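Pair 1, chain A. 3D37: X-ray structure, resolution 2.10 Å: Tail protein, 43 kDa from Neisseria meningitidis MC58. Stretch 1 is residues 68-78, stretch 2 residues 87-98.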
# COMPACT_ATOMS: atom_id res chain seq x y z
N VAL A 68 -16.82 -26.88 17.59
CA VAL A 68 -15.36 -26.99 17.50
C VAL A 68 -14.64 -26.41 18.74
O VAL A 68 -13.44 -26.67 18.96
CB VAL A 68 -14.82 -26.41 16.12
CG1 VAL A 68 -15.52 -27.13 14.92
CG2 VAL A 68 -15.06 -24.91 15.95
N MET A 69 -15.36 -25.66 19.56
CA MET A 69 -14.78 -25.04 20.76
C MET A 69 -15.90 -24.59 21.68
O MET A 69 -16.92 -24.08 21.22
CB MET A 69 -13.89 -23.82 20.39
CG MET A 69 -12.96 -23.29 21.51
SD MET A 69 -11.85 -21.89 20.91
CE MET A 69 -10.82 -22.77 19.77
N THR A 70 -15.65 -24.75 22.98
CA THR A 70 -16.54 -24.33 24.05
C THR A 70 -15.76 -23.34 24.89
O THR A 70 -14.67 -23.64 25.33
CB THR A 70 -17.04 -25.60 24.89
OG1 THR A 70 -17.58 -26.56 23.97
CG2 THR A 70 -18.11 -25.23 25.93
N GLY A 71 -16.29 -22.15 25.12
CA GLY A 71 -15.56 -21.13 25.86
C GLY A 71 -16.38 -19.95 26.32
O GLY A 71 -17.57 -20.04 26.50
N ILE A 72 -15.71 -18.82 26.47
CA ILE A 72 -16.27 -17.63 27.08
C ILE A 72 -15.79 -16.47 26.23
O ILE A 72 -14.61 -16.37 25.91
CB ILE A 72 -15.81 -17.42 28.60
CG1 ILE A 72 -16.23 -18.60 29.47
CG2 ILE A 72 -16.44 -16.15 29.25
CD1 ILE A 72 -15.30 -19.76 29.35
N ILE A 73 -16.72 -15.59 25.88
CA ILE A 73 -16.39 -14.32 25.20
C ILE A 73 -15.70 -13.43 26.25
O ILE A 73 -16.26 -13.10 27.32
CB ILE A 73 -17.63 -13.68 24.61
CG1 ILE A 73 -18.23 -14.66 23.57
CG2 ILE A 73 -17.33 -12.28 23.87
CD1 ILE A 73 -19.50 -14.20 23.01
N GLY A 74 -14.43 -13.13 25.98
CA GLY A 74 -13.66 -12.30 26.87
C GLY A 74 -13.80 -10.85 26.55
O GLY A 74 -13.66 -10.01 27.42
N SER A 75 -14.01 -10.51 25.30
CA SER A 75 -14.04 -9.13 24.92
C SER A 75 -14.82 -8.88 23.66
O SER A 75 -15.01 -9.75 22.81
CB SER A 75 -12.63 -8.54 24.83
OG SER A 75 -11.96 -8.87 23.66
N GLN A 76 -15.32 -7.66 23.57
CA GLN A 76 -16.14 -7.22 22.45
C GLN A 76 -15.81 -5.80 22.08
O GLN A 76 -15.65 -4.95 22.94
CB GLN A 76 -17.64 -7.38 22.83
CG GLN A 76 -18.61 -6.95 21.70
CD GLN A 76 -20.09 -7.26 22.03
OE1 GLN A 76 -20.42 -8.28 22.62
NE2 GLN A 76 -20.97 -6.35 21.67
N ARG A 77 -15.73 -5.53 20.79
CA ARG A 77 -15.56 -4.20 20.26
C ARG A 77 -16.65 -3.83 19.21
O ARG A 77 -17.03 -4.63 18.34
CB ARG A 77 -14.16 -4.06 19.66
CG ARG A 77 -13.02 -4.20 20.64
CD ARG A 77 -11.77 -4.74 20.00
NE ARG A 77 -12.00 -6.14 19.62
CZ ARG A 77 -11.96 -7.17 20.46
NH1 ARG A 77 -11.63 -7.01 21.75
NH2 ARG A 77 -12.24 -8.37 20.01
N HIS A 78 -17.18 -2.63 19.34
CA HIS A 78 -17.92 -2.02 18.26
C HIS A 78 -17.24 -0.75 17.77
O HIS A 78 -16.88 0.15 18.56
CB HIS A 78 -19.38 -1.76 18.65
CG HIS A 78 -20.21 -1.31 17.48
ND1 HIS A 78 -20.79 -0.06 17.40
CD2 HIS A 78 -20.47 -1.93 16.30
CE1 HIS A 78 -21.40 0.06 16.22
NE2 HIS A 78 -21.22 -1.06 15.55
N LEU A 87 -18.20 -5.02 14.30
CA LEU A 87 -18.39 -5.63 15.60
C LEU A 87 -17.41 -6.80 15.68
O LEU A 87 -17.36 -7.63 14.76
CB LEU A 87 -19.83 -6.11 15.78
CG LEU A 87 -20.13 -7.24 16.80
CD1 LEU A 87 -19.92 -6.83 18.24
CD2 LEU A 87 -21.58 -7.78 16.64
N SER A 88 -16.60 -6.84 16.74
CA SER A 88 -15.74 -8.00 16.99
C SER A 88 -15.89 -8.59 18.36
O SER A 88 -16.30 -7.92 19.30
CB SER A 88 -14.28 -7.71 16.66
OG SER A 88 -13.77 -6.70 17.48
N LEU A 89 -15.62 -9.90 18.41
CA LEU A 89 -15.68 -10.75 19.63
C LEU A 89 -14.39 -11.59 19.72
O LEU A 89 -13.96 -12.16 18.69
CB LEU A 89 -16.82 -11.78 19.54
CG LEU A 89 -18.23 -11.34 19.26
CD1 LEU A 89 -19.12 -12.56 19.31
CD2 LEU A 89 -18.69 -10.28 20.28
N SER A 90 -13.83 -11.69 20.92
CA SER A 90 -12.76 -12.64 21.18
C SER A 90 -13.02 -13.38 22.44
O SER A 90 -13.74 -12.92 23.31
CB SER A 90 -11.37 -12.00 21.32
OG SER A 90 -11.22 -11.06 20.37
N GLY A 91 -12.33 -14.48 22.54
CA GLY A 91 -12.38 -15.31 23.69
C GLY A 91 -11.46 -16.48 23.66
O GLY A 91 -10.61 -16.67 22.75
N ARG A 92 -11.60 -17.24 24.72
CA ARG A 92 -10.78 -18.43 24.97
C ARG A 92 -11.67 -19.60 25.33
O ARG A 92 -12.82 -19.40 25.70
CB ARG A 92 -9.81 -18.15 26.10
CG ARG A 92 -8.75 -17.08 25.72
CD ARG A 92 -7.84 -16.82 26.90
NE ARG A 92 -8.65 -16.32 28.00
CZ ARG A 92 -8.28 -16.23 29.28
NH1 ARG A 92 -7.11 -16.69 29.69
NH2 ARG A 92 -9.17 -15.76 30.15
N ASP A 93 -11.11 -20.80 25.19
CA ASP A 93 -11.77 -22.04 25.69
C ASP A 93 -11.78 -22.10 27.24
O ASP A 93 -11.32 -21.17 27.90
CB ASP A 93 -11.18 -23.31 25.04
CG ASP A 93 -9.81 -23.66 25.57
OD1 ASP A 93 -9.34 -23.01 26.54
OD2 ASP A 93 -9.15 -24.54 24.99
N LEU A 94 -12.32 -23.18 27.81
CA LEU A 94 -12.54 -23.24 29.24
C LEU A 94 -11.24 -23.36 30.03
O LEU A 94 -11.23 -23.15 31.25
CB LEU A 94 -13.51 -24.38 29.60
CG LEU A 94 -14.89 -24.41 28.95
CD1 LEU A 94 -15.67 -25.70 29.39
CD2 LEU A 94 -15.68 -23.16 29.27
N ALA A 95 -10.13 -23.70 29.36
CA ALA A 95 -8.81 -23.65 29.98
C ALA A 95 -8.49 -22.28 30.44
O ALA A 95 -7.69 -22.15 31.29
CB ALA A 95 -7.72 -24.14 29.01
N GLY A 96 -9.06 -21.23 29.84
CA GLY A 96 -8.90 -19.86 30.33
C GLY A 96 -9.13 -19.67 31.84
O GLY A 96 -8.39 -18.96 32.46
N PHE A 97 -10.16 -20.30 32.41
CA PHE A 97 -10.33 -20.37 33.85
C PHE A 97 -9.12 -20.95 34.60
O PHE A 97 -8.63 -20.38 35.57
CB PHE A 97 -11.53 -21.25 34.21
CG PHE A 97 -12.86 -20.65 33.84
CD1 PHE A 97 -13.34 -19.51 34.51
CD2 PHE A 97 -13.66 -21.24 32.84
CE1 PHE A 97 -14.57 -18.96 34.19
CE2 PHE A 97 -14.89 -20.70 32.50
CZ PHE A 97 -15.36 -19.56 33.19
N LEU A 98 -8.64 -22.11 34.16
CA LEU A 98 -7.50 -22.77 34.81
C LEU A 98 -6.19 -21.98 34.64
O LEU A 98 -5.40 -21.91 35.56
CB LEU A 98 -7.35 -24.18 34.26
CG LEU A 98 -8.63 -25.04 34.30
CD1 LEU A 98 -8.33 -26.51 34.50
CD2 LEU A 98 -9.58 -24.55 35.38
O HOH W 1 -13.38 -25.77 26.27
O HOH W 2 -12.48 -15.96 27.50

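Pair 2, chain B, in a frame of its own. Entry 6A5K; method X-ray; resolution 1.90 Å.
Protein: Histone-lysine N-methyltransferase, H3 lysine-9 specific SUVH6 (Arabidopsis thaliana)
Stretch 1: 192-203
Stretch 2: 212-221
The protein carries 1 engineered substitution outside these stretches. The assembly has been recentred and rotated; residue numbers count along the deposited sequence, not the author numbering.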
# COMPACT_ATOMS: atom_id res chain seq x y z
N TYR B 192 3.11 -6.72 -11.83
CA TYR B 192 3.39 -6.37 -13.22
C TYR B 192 4.90 -6.25 -13.47
O TYR B 192 5.54 -5.32 -12.98
CB TYR B 192 2.69 -5.06 -13.61
CG TYR B 192 3.00 -4.65 -15.03
CD1 TYR B 192 2.95 -5.58 -16.06
CD2 TYR B 192 3.37 -3.35 -15.34
CE1 TYR B 192 3.25 -5.23 -17.36
CE2 TYR B 192 3.67 -2.99 -16.65
CZ TYR B 192 3.60 -3.93 -17.65
OH TYR B 192 3.90 -3.58 -18.94
N ASP B 193 5.45 -7.19 -14.24
CA ASP B 193 6.90 -7.25 -14.43
C ASP B 193 7.36 -6.65 -15.76
O ASP B 193 8.55 -6.65 -16.08
CB ASP B 193 7.39 -8.70 -14.32
CG ASP B 193 7.70 -9.09 -12.88
OD1 ASP B 193 7.79 -8.19 -12.01
OD2 ASP B 193 7.85 -10.30 -12.61
N GLY B 194 6.41 -6.12 -16.53
CA GLY B 194 6.75 -5.39 -17.74
C GLY B 194 6.53 -6.14 -19.04
O GLY B 194 5.78 -7.12 -19.10
N LEU B 195 7.20 -5.66 -20.08
CA LEU B 195 7.00 -6.16 -21.43
C LEU B 195 8.07 -7.15 -21.85
O LEU B 195 9.26 -6.95 -21.59
CB LEU B 195 6.97 -4.99 -22.42
CG LEU B 195 5.87 -3.95 -22.20
CD1 LEU B 195 5.95 -2.87 -23.26
CD2 LEU B 195 4.51 -4.61 -22.21
N TYR B 196 7.63 -8.22 -22.50
CA TYR B 196 8.51 -9.29 -22.94
C TYR B 196 8.27 -9.60 -24.42
O TYR B 196 7.21 -9.27 -24.96
CB TYR B 196 8.29 -10.57 -22.12
CG TYR B 196 8.82 -10.54 -20.70
CD1 TYR B 196 9.80 -11.44 -20.30
CD2 TYR B 196 8.33 -9.63 -19.76
CE1 TYR B 196 10.29 -11.43 -19.00
CE2 TYR B 196 8.81 -9.62 -18.46
CZ TYR B 196 9.79 -10.52 -18.08
OH TYR B 196 10.28 -10.51 -16.80
N LEU B 197 9.24 -10.25 -25.05
CA LEU B 197 9.06 -10.80 -26.38
C LEU B 197 9.07 -12.32 -26.28
O LEU B 197 9.79 -12.89 -25.46
CB LEU B 197 10.16 -10.33 -27.33
CG LEU B 197 10.18 -8.83 -27.68
CD1 LEU B 197 11.38 -8.49 -28.56
CD2 LEU B 197 8.88 -8.41 -28.36
N VAL B 198 8.26 -12.98 -27.11
CA VAL B 198 8.26 -14.44 -27.15
C VAL B 198 9.27 -14.92 -28.20
O VAL B 198 9.20 -14.54 -29.36
CB VAL B 198 6.86 -15.00 -27.46
CG1 VAL B 198 6.76 -16.45 -27.03
CG2 VAL B 198 5.78 -14.16 -26.75
N GLU B 199 10.21 -15.75 -27.77
CA GLU B 199 11.34 -16.15 -28.62
C GLU B 199 11.14 -17.50 -29.29
O GLU B 199 11.51 -17.68 -30.45
CB GLU B 199 12.63 -16.17 -27.80
CG GLU B 199 13.06 -14.82 -27.26
CD GLU B 199 14.41 -14.86 -26.57
OE1 GLU B 199 14.73 -15.89 -25.94
OE2 GLU B 199 15.16 -13.86 -26.67
N LYS B 200 10.57 -18.44 -28.56
CA LYS B 200 10.36 -19.78 -29.10
C LYS B 200 9.37 -20.55 -28.25
O LYS B 200 9.07 -20.17 -27.12
CB LYS B 200 11.69 -20.56 -29.16
CG LYS B 200 12.28 -20.87 -27.79
CD LYS B 200 13.58 -21.67 -27.93
CE LYS B 200 14.31 -21.77 -26.60
NZ LYS B 200 15.62 -22.49 -26.73
N TYR B 201 8.84 -21.63 -28.82
CA TYR B 201 8.01 -22.53 -28.04
C TYR B 201 8.33 -23.97 -28.37
O TYR B 201 8.95 -24.28 -29.39
CB TYR B 201 6.52 -22.23 -28.27
CG TYR B 201 5.93 -22.81 -29.53
CD1 TYR B 201 5.18 -23.97 -29.49
CD2 TYR B 201 6.11 -22.19 -30.76
CE1 TYR B 201 4.63 -24.51 -30.64
CE2 TYR B 201 5.56 -22.72 -31.91
CZ TYR B 201 4.82 -23.88 -31.84
OH TYR B 201 4.27 -24.41 -32.98
N TRP B 202 7.92 -24.87 -27.49
CA TRP B 202 8.11 -26.28 -27.74
C TRP B 202 7.02 -27.05 -27.05
O TRP B 202 6.18 -26.50 -26.36
CB TRP B 202 9.49 -26.74 -27.26
CG TRP B 202 9.73 -26.59 -25.80
CD1 TRP B 202 9.56 -27.54 -24.84
CD2 TRP B 202 10.19 -25.41 -25.11
NE1 TRP B 202 9.89 -27.04 -23.60
CE2 TRP B 202 10.28 -25.73 -23.74
CE3 TRP B 202 10.55 -24.13 -25.53
CZ2 TRP B 202 10.70 -24.81 -22.78
CZ3 TRP B 202 10.96 -23.21 -24.58
CH2 TRP B 202 11.04 -23.56 -23.22
N GLN B 203 7.06 -28.36 -27.24
CA GLN B 203 5.98 -29.20 -26.82
C GLN B 203 6.56 -30.41 -26.10
O GLN B 203 7.50 -31.04 -26.59
CB GLN B 203 5.14 -29.55 -28.05
CG GLN B 203 4.14 -30.63 -27.92
CD GLN B 203 3.10 -30.58 -29.04
OE1 GLN B 203 3.36 -30.04 -30.11
NE2 GLN B 203 1.92 -31.13 -28.78
N VAL B 212 1.95 -30.80 -23.20
CA VAL B 212 1.80 -29.36 -22.95
C VAL B 212 2.74 -28.49 -23.79
O VAL B 212 3.81 -28.92 -24.22
CB VAL B 212 2.04 -29.01 -21.46
CG1 VAL B 212 1.03 -29.72 -20.57
CG2 VAL B 212 3.47 -29.33 -21.05
N PHE B 213 2.34 -27.24 -24.00
CA PHE B 213 3.18 -26.26 -24.68
C PHE B 213 3.94 -25.40 -23.69
O PHE B 213 3.40 -25.00 -22.65
CB PHE B 213 2.34 -25.36 -25.60
CG PHE B 213 1.73 -26.09 -26.76
CD1 PHE B 213 0.44 -26.60 -26.68
CD2 PHE B 213 2.45 -26.27 -27.93
CE1 PHE B 213 -0.11 -27.27 -27.76
CE2 PHE B 213 1.90 -26.95 -29.00
CZ PHE B 213 0.62 -27.45 -28.92
N LYS B 214 5.20 -25.12 -24.01
CA LYS B 214 6.02 -24.22 -23.20
C LYS B 214 6.61 -23.14 -24.09
O LYS B 214 6.93 -23.39 -25.25
CB LYS B 214 7.12 -25.00 -22.47
CG LYS B 214 6.59 -26.04 -21.50
CD LYS B 214 7.36 -26.01 -20.19
CE LYS B 214 6.73 -26.95 -19.17
NZ LYS B 214 7.36 -26.81 -17.83
N PHE B 215 6.75 -21.94 -23.54
CA PHE B 215 7.18 -20.76 -24.29
C PHE B 215 8.34 -20.10 -23.56
O PHE B 215 8.33 -20.00 -22.34
CB PHE B 215 6.02 -19.76 -24.44
CG PHE B 215 4.79 -20.33 -25.11
CD1 PHE B 215 3.88 -21.08 -24.38
CD2 PHE B 215 4.55 -20.10 -26.46
CE1 PHE B 215 2.75 -21.61 -24.99
CE2 PHE B 215 3.42 -20.62 -27.07
CZ PHE B 215 2.52 -21.38 -26.34
N GLN B 216 9.34 -19.63 -24.30
CA GLN B 216 10.39 -18.84 -23.68
C GLN B 216 10.22 -17.37 -24.04
O GLN B 216 10.12 -17.03 -25.21
CB GLN B 216 11.78 -19.32 -24.11
CG GLN B 216 12.91 -18.42 -23.64
CD GLN B 216 14.27 -18.97 -23.96
OE1 GLN B 216 14.66 -20.01 -23.44
NE2 GLN B 216 15.01 -18.29 -24.82
N LEU B 217 10.16 -16.52 -23.02
CA LEU B 217 10.05 -15.08 -23.22
C LEU B 217 11.28 -14.38 -22.67
O LEU B 217 11.89 -14.85 -21.71
CB LEU B 217 8.79 -14.53 -22.54
CG LEU B 217 7.42 -15.01 -23.02
CD1 LEU B 217 7.06 -16.37 -22.42
CD2 LEU B 217 6.33 -13.98 -22.72
N ARG B 218 11.65 -13.26 -23.28
CA ARG B 218 12.78 -12.47 -22.81
C ARG B 218 12.36 -11.01 -22.65
O ARG B 218 11.72 -10.43 -23.53
CB ARG B 218 13.97 -12.58 -23.77
CG ARG B 218 15.21 -11.85 -23.28
CD ARG B 218 16.36 -11.94 -24.29
NE ARG B 218 16.74 -13.32 -24.56
CZ ARG B 218 17.67 -14.00 -23.90
NH1 ARG B 218 18.33 -13.41 -22.90
NH2 ARG B 218 17.95 -15.25 -24.22
N ARG B 219 12.73 -10.43 -21.52
CA ARG B 219 12.33 -9.08 -21.18
C ARG B 219 12.95 -8.06 -22.13
O ARG B 219 14.14 -8.12 -22.44
CB ARG B 219 12.73 -8.77 -19.74
CG ARG B 219 11.95 -7.62 -19.10
CD ARG B 219 12.18 -7.62 -17.61
NE ARG B 219 11.32 -6.67 -16.91
CZ ARG B 219 11.74 -5.53 -16.37
NH1 ARG B 219 13.03 -5.19 -16.44
NH2 ARG B 219 10.89 -4.73 -15.75
N ILE B 220 12.13 -7.12 -22.59
CA ILE B 220 12.60 -6.06 -23.47
C ILE B 220 13.52 -5.10 -22.71
O ILE B 220 13.13 -4.58 -21.66
CB ILE B 220 11.42 -5.29 -24.10
CG1 ILE B 220 10.65 -6.21 -25.05
CG2 ILE B 220 11.90 -4.04 -24.83
CD1 ILE B 220 9.31 -5.66 -25.46
N PRO B 221 14.73 -4.88 -23.23
CA PRO B 221 15.72 -4.00 -22.58
C PRO B 221 15.20 -2.59 -22.38
O PRO B 221 14.31 -2.16 -23.11
CB PRO B 221 16.89 -4.01 -23.56
CG PRO B 221 16.75 -5.29 -24.32
CD PRO B 221 15.28 -5.52 -24.44

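Pair 1 and pair 2 are both antiparallel two-strand ladders interrupted by a single beta bulge, and 14 central residues superpose on N, CA and C with an RMSD of 0.6 Å. The strand axes approach to 4.4 Å in each, with N-to-C directions at 142° in pair 1 and 137° in pair 2. The register shifts by one residue at the same place: between A:Ile73 and A:Ser75, and between B:Val198 and B:Lys200. The extra residues, A:Gly74 and B:Glu199, match with CA atoms 0.5 Å apart and similar backbone angles (-89/-31 and -98/-40).

At the bulge, the backbone bonding differs in one detail. In pair 1, A:Ser90 O accepts from both A:Gly74 N (2.8 Å) and A:Ser75 N (3.1 Å). In pair 2, B:Gln216 O accepts from B:Glu199 N (2.9 Å), while B:Lys200 N has no partner in the model. The return bonds agree: A:Ser90 N to A:Ser75 O is 3.0 Å, and B:Gln216 N to B:Lys200 O is 2.9 Å.

The polar side-chain contacts differ at and near the bulge. B:Glu199 points toward the opposing strand and grips two residues: B:Glu199 OE1 accepts from B:Gln216 NE2 at 2.7 Å, and B:Glu199 OE2 forms a salt bridge with B:Arg218 NE at 2.7 Å. A:Gly74 offers no such group, although an ideal CB would have room. Pair 1 has a polar network at A:Arg77, whose NE donates to A:Ser88 OG (2.8 Å) and whose NH2 makes a weak bond to A:Ser90 OG (2.9 Å). A:Arg77 NH1 also donates to A:Ser75 OG (2.7 Å), tying the guanidinium to its own strand. The matching B:Trp202 covers the matched neighbour, B:Lys214, by CH-pi packing: B:Lys214 CB lies 3.8 Å from the centroid of the B:Trp202 five-membered ring, over its face.

Beyond the bulge, A:Gly71 and A:Gly91 match B:Tyr196 and B:Leu217. An ideal CB on A:Gly71 would lie 2.1 Å from A:Arg92 O, and one on A:Gly91 would lie 2.2 Å from A:Ile72 O, both clashes at the deposited backbone. Pair 2 accommodates side chains here: B:Arg219 CB sits 3.9 Å from the centroid of the B:Tyr196 ring, over its face, and B:Leu217 CD2 is 4.1 Å from B:Val198 CG2.

Some packing is alike in both pairs. A:Ile72 and B:Leu197 have side-chain centres 0.7 Å apart and reach matched aliphatic partners, A:Ile72 CD1 to A:Leu94 CD2 at 3.4 Å and B:Leu197 CG to B:Ile220 CG1 at 3.7 Å.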